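Branched-chain alpha-ketoacid decarboxylase (Lactococcus lactis, PDB 2VBF) probably decarboxylates branched-chain and aromatic alpha-keto acids to aldehydes, with thiamine diphosphate and a magnesium ion as cofactors. Local coordinates at residues Lys230-Ile234 against Phe292-Ala296; Leu273-Leu277 against Tyr362-Gln366. All blocks are in the same frame, centred on the assembly; numbering follows the deposited sequence.

Contact 1: Lys230-Ile234 against Phe292-Ala296; sequences KPVVI and FVESA
K230 lays the end of its long side chain across one face of the F292 ring. Its CE sits 3.6 Å from the centroid of the F292 ring and only 10° off the ring normal, a CH-pi contact over the middle of the ring. With CG anti to the backbone N (chi1 -164°) and the rest of the chain extended, the methylenes run across the ring obliquely and carry NZ past it. K230 NZ lies 4.6 Å from the centroid of the F292 ring, still over the face, so a cation-pi component is added. Beyond the ring, K230 NZ donates to S295 OG at 2.8 Å; the same OG is also hydrogen-bonded to N291 O, one turn earlier in helix 287-295. If a leucine stood in place of K230, S295 OG would probably lose this N-H and the F292 face its covering charge.

The contact belongs to the alpha/beta central domain, where helix 287-295 packs on one side of the sheet and leads into strand 298-302, the direct neighbour of strand 231-235. A296, between the helix and strand 298-302, needs a small side chain: its CB lies 3.2 Å from K230 O and 3.6 Å from V232 CG1. Branched residues suit the layer behind it, V232 meeting V293 through their CG2 methyls and I234 CD1 reaching V293 CG1 at 4.3 Å. P231 O lies at the edge of the F292 ring, near its plane and 4.1 Å from F292 CE2, and this buried carbonyl has no hydrogen-bond partner in the model.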
ATOM      1  N   LYS A 230     -23.204  -5.209 -42.352  1.00 20.35           N
ATOM      2  CA  LYS A 230     -23.430  -4.844 -40.961  1.00 19.91           C
ATOM      3  C   LYS A 230     -22.127  -4.935 -40.160  1.00 16.72           C
ATOM      4  O   LYS A 230     -21.960  -5.831 -39.336  1.00 16.94           O
ATOM      5  CB  LYS A 230     -24.492  -5.750 -40.344  1.00 20.96           C
ATOM      6  CG  LYS A 230     -25.078  -5.242 -39.041  1.00 23.13           C
ATOM      7  CD  LYS A 230     -26.138  -6.209 -38.562  1.00 22.85           C
ATOM      8  CE  LYS A 230     -26.853  -5.741 -37.333  1.00 23.89           C
ATOM      9  NZ  LYS A 230     -28.110  -6.543 -37.170  1.00 25.39           N
ATOM     10  N   PRO A 231     -21.208  -4.004 -40.409  1.00 16.21           N
ATOM     11  CA  PRO A 231     -19.964  -4.007 -39.654  1.00 15.92           C
ATOM     12  C   PRO A 231     -20.174  -3.460 -38.250  1.00 16.19           C
ATOM     13  O   PRO A 231     -21.094  -2.673 -38.019  1.00 14.97           O
ATOM     14  CB  PRO A 231     -19.078  -3.052 -40.452  1.00 16.06           C
ATOM     15  CG  PRO A 231     -20.030  -2.057 -41.004  1.00 15.25           C
ATOM     16  CD  PRO A 231     -21.267  -2.875 -41.358  1.00 15.65           C
ATOM     17  N   VAL A 232     -19.316  -3.858 -37.319  1.00 15.18           N
ATOM     18  CA  VAL A 232     -19.283  -3.220 -36.008  1.00 15.33           C
ATOM     19  C   VAL A 232     -17.823  -3.089 -35.569  1.00 15.36           C
ATOM     20  O   VAL A 232     -16.999  -3.987 -35.792  1.00 13.57           O
ATOM     21  CB  VAL A 232     -20.135  -3.984 -34.949  1.00 14.89           C
ATOM     22  CG1 VAL A 232     -19.481  -5.303 -34.565  1.00 16.45           C
ATOM     23  CG2 VAL A 232     -20.369  -3.105 -33.686  1.00 16.46           C
ATOM     24  N   VAL A 233     -17.499  -1.928 -35.005  1.00 15.16           N
ATOM     25  CA  VAL A 233     -16.191  -1.677 -34.416  1.00 14.50           C
ATOM     26  C   VAL A 233     -16.334  -1.820 -32.906  1.00 13.72           C
ATOM     27  O   VAL A 233     -17.314  -1.356 -32.323  1.00 13.43           O
ATOM     28  CB  VAL A 233     -15.683  -0.263 -34.750  1.00 14.67           C
ATOM     29  CG1 VAL A 233     -14.273  -0.034 -34.162  1.00 14.00           C
ATOM     30  CG2 VAL A 233     -15.681  -0.047 -36.252  1.00 13.69           C
ATOM     31  N   ILE A 234     -15.383  -2.496 -32.272  1.00 14.01           N
ATOM     32  CA  ILE A 234     -15.331  -2.538 -30.817  1.00 14.47           C
ATOM     33  C   ILE A 234     -13.994  -1.913 -30.396  1.00 15.40           C
ATOM     34  O   ILE A 234     -12.930  -2.410 -30.773  1.00 16.64           O
ATOM     35  CB  ILE A 234     -15.463  -3.983 -30.250  1.00 15.30           C
ATOM     36  CG1 ILE A 234     -16.653  -4.721 -30.880  1.00 15.89           C
ATOM     37  CG2 ILE A 234     -15.565  -3.944 -28.713  1.00 13.54           C
ATOM     38  CD1 ILE A 234     -16.852  -6.143 -30.357  1.00 14.85           C
ATOM     39  N   PHE A 292     -27.353  -6.628 -32.229  1.00 16.36           N
ATOM     40  CA  PHE A 292     -26.651  -5.948 -33.301  1.00 17.86           C
ATOM     41  C   PHE A 292     -25.213  -6.449 -33.369  1.00 16.42           C
ATOM     42  O   PHE A 292     -24.745  -6.916 -34.419  1.00 17.80           O
ATOM     43  CB  PHE A 292     -26.677  -4.424 -33.083  1.00 17.46           C
ATOM     44  CG  PHE A 292     -26.250  -3.631 -34.294  1.00 17.74           C
ATOM     45  CD1 PHE A 292     -27.191  -2.974 -35.075  1.00 19.06           C
ATOM     46  CD2 PHE A 292     -24.907  -3.532 -34.650  1.00 17.57           C
ATOM     47  CE1 PHE A 292     -26.810  -2.246 -36.191  1.00 17.65           C
ATOM     48  CE2 PHE A 292     -24.518  -2.821 -35.780  1.00 17.57           C
ATOM     49  CZ  PHE A 292     -25.478  -2.168 -36.553  1.00 19.22           C
ATOM     50  N   VAL A 293     -24.513  -6.355 -32.240  1.00 17.08           N
ATOM     51  CA  VAL A 293     -23.111  -6.769 -32.168  1.00 16.64           C
ATOM     52  C   VAL A 293     -22.927  -8.225 -32.582  1.00 16.26           C
ATOM     53  O   VAL A 293     -22.037  -8.534 -33.357  1.00 16.40           O
ATOM     54  CB  VAL A 293     -22.516  -6.574 -30.759  1.00 15.68           C
ATOM     55  CG1 VAL A 293     -21.068  -7.133 -30.704  1.00 16.49           C
ATOM     56  CG2 VAL A 293     -22.552  -5.102 -30.373  1.00 15.84           C
ATOM     57  N   GLU A 294     -23.787  -9.101 -32.073  1.00 16.46           N
ATOM     58  CA  GLU A 294     -23.659 -10.547 -32.274  1.00 18.10           C
ATOM     59  C   GLU A 294     -24.194 -11.048 -33.627  1.00 18.15           C
ATOM     60  O   GLU A 294     -23.993 -12.219 -33.986  1.00 20.37           O
ATOM     61  CB  GLU A 294     -24.326 -11.285 -31.103  1.00 17.49           C
ATOM     62  CG  GLU A 294     -23.670 -10.931 -29.760  1.00 17.57           C
ATOM     63  CD  GLU A 294     -24.299 -11.602 -28.553  1.00 18.89           C
ATOM     64  OE1 GLU A 294     -25.320 -12.317 -28.707  1.00 18.69           O
ATOM     65  OE2 GLU A 294     -23.757 -11.411 -27.445  1.00 17.22           O
ATOM     66  N   SER A 295     -24.875 -10.174 -34.368  1.00 18.85           N
ATOM     67  CA  SER A 295     -25.290 -10.467 -35.754  1.00 18.99           C
ATOM     68  C   SER A 295     -24.444  -9.745 -36.828  1.00 18.29           C
ATOM     69  O   SER A 295     -24.639  -9.969 -38.034  1.00 19.26           O
ATOM     70  CB  SER A 295     -26.770 -10.119 -35.941  1.00 17.82           C
ATOM     71  OG  SER A 295     -26.997  -8.724 -35.891  1.00 19.55           O
ATOM     72  N   ALA A 296     -23.502  -8.896 -36.406  1.00 18.22           N
ATOM     73  CA  ALA A 296     -22.626  -8.187 -37.342  1.00 17.53           C
ATOM     74  C   ALA A 296     -21.910  -9.195 -38.235  1.00 17.46           C
ATOM     75  O   ALA A 296     -21.514 -10.261 -37.758  1.00 18.73           O
ATOM     76  CB  ALA A 296     -21.597  -7.326 -36.579  1.00 15.90           C
TER

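Contact 2: Leu273-Leu277 against Tyr362-Gln366; sequences LPSFL and YIDKQ
The Y362 ring carries the backbone of S275 on one face. S275 CA stands 3.6 Å above the plane of the Y362 ring, over its centre, and 10° off the normal, so its C-H is directed at the pi cloud. S275 CB continues over the ring toward its hydroxyl end, 3.4 Å from both Y362 CE1 and Y362 CZ. P274 O approaches the ring obliquely, 3.5 Å from Y362 CD2. Tyrosine suits the place because it offers both this flat face and a hydroxyl that reaches K256 O in a hydrogen bond, while S275 OG is bonded to L257 O.

What presents S275 to the ring is a type I turn from L273 to F276, closed by F276 N to L273 O. Proline fits the second position of such a turn, where its fixed phi is the one required, and a short serine next to it lets the ring come close. Further along the turn, K365 NZ donates to F276 O at 2.7 Å, meeting the carbonyl nearly head-on at 166°. Bends at chi2 and chi4 (67°) swing the amine into place, and the length of lysine lets an exposed residue reach this carbonyl.

Apolar contacts continue through L277, whose CD2 lies 4.0 Å from Y362 CB and equally far from I363 CG1; it crosses both side chains at about a right angle. The branched ends of leucine and isoleucine suit this apolar junction, and I363 CD1 also rests on L277 O. Strand 276-279 is an edge strand of its sheet within this chain, paired with strand 259-261. L273 and S275 touch helix 245-255, while I363 lies against S288, L289 and F292 of helix 287-295.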
ATOM      1  N   LEU A 273     -21.460  10.306 -30.488  1.00 24.74           N
ATOM      2  CA  LEU A 273     -21.540   9.906 -31.902  1.00 24.43           C
ATOM      3  C   LEU A 273     -22.830   9.175 -32.238  1.00 23.91           C
ATOM      4  O   LEU A 273     -23.267   8.306 -31.486  1.00 24.39           O
ATOM      5  CB  LEU A 273     -20.358   9.013 -32.272  1.00 24.52           C
ATOM      6  CG  LEU A 273     -18.954   9.611 -32.197  1.00 25.32           C
ATOM      7  CD1 LEU A 273     -17.951   8.646 -32.773  1.00 26.28           C
ATOM      8  CD2 LEU A 273     -18.913  10.946 -32.917  1.00 24.71           C
ATOM      9  N   PRO A 274     -23.453   9.518 -33.387  1.00 23.43           N
ATOM     10  CA  PRO A 274     -24.718   8.882 -33.719  1.00 22.87           C
ATOM     11  C   PRO A 274     -24.603   7.368 -33.900  1.00 20.15           C
ATOM     12  O   PRO A 274     -25.572   6.665 -33.649  1.00 22.79           O
ATOM     13  CB  PRO A 274     -25.137   9.570 -35.034  1.00 23.87           C
ATOM     14  CG  PRO A 274     -23.924  10.169 -35.568  1.00 24.07           C
ATOM     15  CD  PRO A 274     -23.047  10.503 -34.403  1.00 24.89           C
ATOM     16  N   SER A 275     -23.425   6.885 -34.301  1.00 19.67           N
ATOM     17  CA  SER A 275     -23.197   5.453 -34.519  1.00 17.58           C
ATOM     18  C   SER A 275     -22.703   4.694 -33.273  1.00 17.44           C
ATOM     19  O   SER A 275     -22.483   3.489 -33.355  1.00 15.86           O
ATOM     20  CB  SER A 275     -22.206   5.237 -35.663  1.00 16.50           C
ATOM     21  OG  SER A 275     -20.906   5.640 -35.299  1.00 16.61           O
ATOM     22  N   PHE A 276     -22.538   5.383 -32.140  1.00 18.39           N
ATOM     23  CA  PHE A 276     -22.187   4.706 -30.881  1.00 15.94           C
ATOM     24  C   PHE A 276     -23.431   4.005 -30.332  1.00 16.09           C
ATOM     25  O   PHE A 276     -24.469   4.649 -30.096  1.00 16.98           O
ATOM     26  CB  PHE A 276     -21.589   5.671 -29.839  1.00 16.07           C
ATOM     27  CG  PHE A 276     -21.316   5.017 -28.507  1.00 15.64           C
ATOM     28  CD1 PHE A 276     -20.224   4.175 -28.351  1.00 16.94           C
ATOM     29  CD2 PHE A 276     -22.162   5.215 -27.422  1.00 17.04           C
ATOM     30  CE1 PHE A 276     -19.973   3.532 -27.136  1.00 15.32           C
ATOM     31  CE2 PHE A 276     -21.914   4.576 -26.198  1.00 14.65           C
ATOM     32  CZ  PHE A 276     -20.816   3.737 -26.064  1.00 15.12           C
ATOM     33  N   LEU A 277     -23.320   2.689 -30.125  1.00 15.39           N
ATOM     34  CA  LEU A 277     -24.449   1.833 -29.757  1.00 14.99           C
ATOM     35  C   LEU A 277     -24.704   1.790 -28.245  1.00 16.01           C
ATOM     36  O   LEU A 277     -25.841   1.704 -27.806  1.00 17.59           O
ATOM     37  CB  LEU A 277     -24.225   0.398 -30.273  1.00 14.81           C
ATOM     38  CG  LEU A 277     -24.064   0.209 -31.790  1.00 15.59           C
ATOM     39  CD1 LEU A 277     -23.718  -1.244 -32.152  1.00 17.16           C
ATOM     40  CD2 LEU A 277     -25.323   0.650 -32.526  1.00 15.82           C
ATOM     41  N   TYR A 362     -28.745   1.970 -36.926  1.00 24.65           N
ATOM     42  CA  TYR A 362     -28.100   1.600 -35.674  1.00 24.74           C
ATOM     43  C   TYR A 362     -29.194   0.948 -34.823  1.00 25.89           C
ATOM     44  O   TYR A 362     -29.928   0.100 -35.325  1.00 25.42           O
ATOM     45  CB  TYR A 362     -27.468   2.841 -35.036  1.00 22.10           C
ATOM     46  CG  TYR A 362     -26.540   3.561 -35.997  1.00 21.29           C
ATOM     47  CD1 TYR A 362     -25.416   2.920 -36.521  1.00 20.46           C
ATOM     48  CD2 TYR A 362     -26.794   4.870 -36.400  1.00 20.76           C
ATOM     49  CE1 TYR A 362     -24.568   3.562 -37.406  1.00 19.60           C
ATOM     50  CE2 TYR A 362     -25.947   5.527 -37.285  1.00 21.34           C
ATOM     51  CZ  TYR A 362     -24.838   4.866 -37.788  1.00 20.61           C
ATOM     52  OH  TYR A 362     -24.000   5.518 -38.662  1.00 21.50           O
ATOM     53  N   ILE A 363     -29.281   1.305 -33.548  1.00 26.71           N
ATOM     54  CA  ILE A 363     -30.353   0.828 -32.693  1.00 29.21           C
ATOM     55  C   ILE A 363     -31.055   2.031 -32.096  1.00 31.55           C
ATOM     56  O   ILE A 363     -30.458   3.106 -31.989  1.00 32.66           O
ATOM     57  CB  ILE A 363     -29.799  -0.107 -31.586  1.00 28.61           C
ATOM     58  CG1 ILE A 363     -28.822   0.630 -30.663  1.00 28.28           C
ATOM     59  CG2 ILE A 363     -29.122  -1.328 -32.205  1.00 27.52           C
ATOM     60  CD1 ILE A 363     -28.265  -0.258 -29.562  1.00 28.31           C
ATOM     61  N   ASP A 364     -32.316   1.853 -31.718  1.00 34.67           N
ATOM     62  CA  ASP A 364     -33.107   2.955 -31.185  1.00 37.44           C
ATOM     63  C   ASP A 364     -32.483   3.430 -29.884  1.00 38.91           C
ATOM     64  O   ASP A 364     -32.228   2.635 -28.981  1.00 39.31           O
ATOM     65  CB  ASP A 364     -34.563   2.534 -30.949  1.00 39.27           C
ATOM     66  CG  ASP A 364     -35.306   2.208 -32.245  1.00 41.58           C
ATOM     67  OD1 ASP A 364     -34.706   2.322 -33.339  1.00 44.53           O
ATOM     68  OD2 ASP A 364     -36.499   1.833 -32.166  1.00 44.84           O
ATOM     69  N   LYS A 365     -32.203   4.725 -29.814  1.00 40.83           N
ATOM     70  CA  LYS A 365     -31.704   5.326 -28.588  1.00 42.37           C
ATOM     71  C   LYS A 365     -32.889   5.719 -27.716  1.00 43.37           C
ATOM     72  O   LYS A 365     -33.825   6.373 -28.183  1.00 43.87           O
ATOM     73  CB  LYS A 365     -30.824   6.548 -28.885  1.00 43.18           C
ATOM     74  CG  LYS A 365     -29.350   6.199 -29.135  1.00 43.63           C
ATOM     75  CD  LYS A 365     -28.401   7.163 -28.419  1.00 43.54           C
ATOM     76  CE  LYS A 365     -26.973   6.633 -28.394  1.00 43.54           C
ATOM     77  NZ  LYS A 365     -26.357   6.566 -29.746  1.00 43.79           N
ATOM     78  N   GLN A 366     -32.849   5.300 -26.453  1.00 44.46           N
ATOM     79  CA  GLN A 366     -33.883   5.657 -25.490  1.00 44.69           C
ATOM     80  C   GLN A 366     -33.754   7.135 -25.119  1.00 44.58           C
ATOM     81  O   GLN A 366     -32.643   7.666 -24.994  1.00 44.31           O
ATOM     82  CB  GLN A 366     -33.776   4.785 -24.238  1.00 45.43           C
ATOM     83  CG  GLN A 366     -34.979   4.874 -23.310  1.00 46.39           C
ATOM     84  CD  GLN A 366     -34.930   3.852 -22.187  1.00 47.08           C
ATOM     85  OE1 GLN A 366     -33.881   3.268 -21.900  1.00 50.15           O
ATOM     86  NE2 GLN A 366     -36.070   3.631 -21.544  1.00 49.01           N
TER
HETATM   87  O   HOH W   1     -24.516   8.258 -29.299  1.00 39.86           O

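In the fold
The centres of the two contacts lie about 13 Å apart, and each has one segment on the same mixed sheet, away from the cofactor sites. Along the chain their segments alternate: 230-234, 273-277, 292-296, then 362-366. Strand 276-279, at one edge of the sheet within this chain, leads through helix 287-295 to strand 298-302, a beta-alpha-beta crossover that passes strands 259-261 and 231-235. F292 joins the contacts, its CD2 lying 3.6 Å from L277 CD1 and its CD1 near I363 CG2. Contact 1 thus packs the crossover helix on an inner strand, whereas contact 2 fastens the loop segment between helices 343-348 and 379-389 against the edge strand 276-279.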